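PDB 6TJU: Pol protein from Human T-cell leukemia virus type I, which provides, in its integrase C-terminal domain, an SH3-like module that probably binds DNA during integration of the viral genome. Local coordinates for residues G27-L32 with L40-A45. Residues are numbered along the deposited sequence; the frame is centred on the assembly and turned at random.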
loop_
_atom_site.group_PDB
_atom_site.type_symbol
_atom_site.label_atom_id
_atom_site.label_comp_id
_atom_site.label_asym_id
_atom_site.label_seq_id
_atom_site.Cartn_x
_atom_site.Cartn_y
_atom_site.Cartn_z
ATOM N N GLY A 27 -5.953 -3.830 -2.651
ATOM C CA GLY A 27 -4.988 -4.606 -1.836
ATOM C C GLY A 27 -5.679 -5.594 -0.904
ATOM O O GLY A 27 -6.800 -6.050 -1.192
ATOM N N PRO A 28 -5.080 -5.940 0.272
ATOM C CA PRO A 28 -3.793 -5.434 0.739
ATOM C C PRO A 28 -2.615 -5.839 -0.151
ATOM O O PRO A 28 -2.710 -6.875 -0.851
ATOM C CB PRO A 28 -3.618 -6.084 2.123
ATOM C CG PRO A 28 -5.015 -6.433 2.556
ATOM C CD PRO A 28 -5.729 -6.785 1.278
ATOM N N GLN A 29 -1.580 -5.028 -0.145
ATOM C CA GLN A 29 -0.311 -5.254 -0.857
ATOM C C GLN A 29 0.825 -5.126 0.150
ATOM O O GLN A 29 0.785 -4.236 1.049
ATOM C CB GLN A 29 -0.029 -4.208 -1.946
ATOM C CG GLN A 29 -0.624 -4.501 -3.294
ATOM C CD GLN A 29 -0.245 -5.850 -3.854
ATOM O OE1 GLN A 29 0.823 -6.430 -3.593
ATOM N NE2 GLN A 29 -1.173 -6.345 -4.634
ATOM N N GLU A 30 1.853 -5.928 -0.044
ATOM C CA GLU A 30 3.117 -5.828 0.738
ATOM C C GLU A 30 3.892 -4.570 0.321
ATOM O O GLU A 30 4.121 -4.353 -0.886
ATOM C CB GLU A 30 3.956 -7.081 0.558
ATOM C CG GLU A 30 5.220 -7.108 1.398
ATOM C CD GLU A 30 6.027 -8.347 1.103
ATOM O OE1 GLU A 30 5.721 -9.039 0.122
ATOM O OE2 GLU A 30 6.935 -8.605 1.838
ATOM N N ALA A 31 4.226 -3.722 1.291
ATOM C CA ALA A 31 4.984 -2.473 1.050
ATOM C C ALA A 31 6.413 -2.865 0.678
ATOM O O ALA A 31 6.958 -3.839 1.274
ATOM C CB ALA A 31 4.928 -1.538 2.240
ATOM N N LEU A 32 6.963 -2.195 -0.338
ATOM C CA LEU A 32 8.331 -2.477 -0.824
ATOM C C LEU A 32 9.294 -1.645 -0.003
ATOM O O LEU A 32 10.390 -2.097 0.216
ATOM C CB LEU A 32 8.458 -2.108 -2.295
ATOM C CG LEU A 32 7.586 -2.902 -3.263
ATOM C CD1 LEU A 32 7.856 -2.458 -4.673
ATOM C CD2 LEU A 32 7.789 -4.417 -3.137
ATOM N N LEU A 40 5.796 2.632 -0.043
ATOM C CA LEU A 40 5.949 2.352 -1.494
ATOM C C LEU A 40 5.167 1.081 -1.823
ATOM O O LEU A 40 5.556 -0.017 -1.395
ATOM C CB LEU A 40 7.424 2.234 -1.861
ATOM C CG LEU A 40 7.700 2.065 -3.344
ATOM C CD1 LEU A 40 7.244 3.269 -4.147
ATOM C CD2 LEU A 40 9.174 1.834 -3.538
ATOM N N ILE A 41 4.084 1.260 -2.556
ATOM C CA ILE A 41 3.087 0.199 -2.838
ATOM C C ILE A 41 3.148 -0.148 -4.312
ATOM O O ILE A 41 3.100 0.743 -5.133
ATOM C CB ILE A 41 1.671 0.653 -2.461
ATOM C CG1 ILE A 41 1.548 1.134 -1.004
ATOM C CG2 ILE A 41 0.725 -0.481 -2.795
ATOM C CD1 ILE A 41 2.091 0.165 0.047
ATOM N N PRO A 42 3.231 -1.444 -4.690
ATOM C CA PRO A 42 3.028 -1.847 -6.075
ATOM C C PRO A 42 1.595 -1.530 -6.510
ATOM O O PRO A 42 0.704 -1.987 -5.858
ATOM C CB PRO A 42 3.251 -3.364 -6.074
ATOM C CG PRO A 42 4.027 -3.653 -4.805
ATOM C CD PRO A 42 3.622 -2.574 -3.832
ATOM N N VAL A 43 1.424 -0.736 -7.567
ATOM C CA VAL A 43 0.093 -0.305 -8.084
ATOM C C VAL A 43 -0.141 -0.860 -9.499
ATOM O O VAL A 43 -1.264 -0.733 -9.988
ATOM C CB VAL A 43 -0.076 1.235 -8.009
ATOM C CG1 VAL A 43 0.142 1.798 -6.585
ATOM C CG2 VAL A 43 0.781 1.982 -9.037
ATOM N N SER A 44 0.857 -1.472 -10.134
ATOM C CA SER A 44 0.732 -2.150 -11.447
ATOM C C SER A 44 1.888 -3.134 -11.598
ATOM O O SER A 44 2.737 -3.272 -10.705
ATOM C CB SER A 44 0.704 -1.141 -12.589
ATOM O OG SER A 44 1.938 -0.412 -12.648
ATOM N N ALA A 45 1.927 -3.809 -12.719
ATOM C CA ALA A 45 2.949 -4.820 -12.959
ATOM C C ALA A 45 4.265 -4.104 -13.174
ATOM O O ALA A 45 5.264 -4.778 -13.106
ATOM C CB ALA A 45 2.575 -5.687 -14.144
#
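Leu32 meets Leu40 through its backbone and CB, and Pro42 through the end of its side chain. Leu32 N donates a nearly straight hydrogen bond to Leu40 O (2.8 Å, 171° at the hydrogen), approaching almost end-on to the carbonyl. The same oxygen takes a longer CA-H contact from Ala31 CA (3.5 Å). With CG beside its own backbone N (chi1 -64°), Leu32 sends its branch tip to tip against the Pro42 ring, Leu32 CG to Pro42 CG at 4.0 Å, while Leu32 CB rests on Leu40 CD2 at 4.2 Å. The ring carbon Pro42 CD lies 3.5 Å from Glu30 O, in van der Waals contact. Between the buried pair, Ile41 CD1 lies 4.0 Å from Ala31 CB; Ile41 CG2 comes 3.9 Å from Gln29 CB. Further out, Gln29 and Ala31 bond through their backbones to Tyr13 and His11, and Ile41 to Gln49, while Phe15 touches both Gln29 and Ile41. The segments 27-30 and 40-42, from different sheets, are inclined at 115°, a near-orthogonal arrangement consistent with the SH3-like barrel of integrase C-terminal domains. Pro42 can donate no backbone hydrogen bond and meets Glu30 O through CD instead; the Leu32-Leu40 bond is the one hydrogen bond between the two segments, supplemented by small apolar contacts.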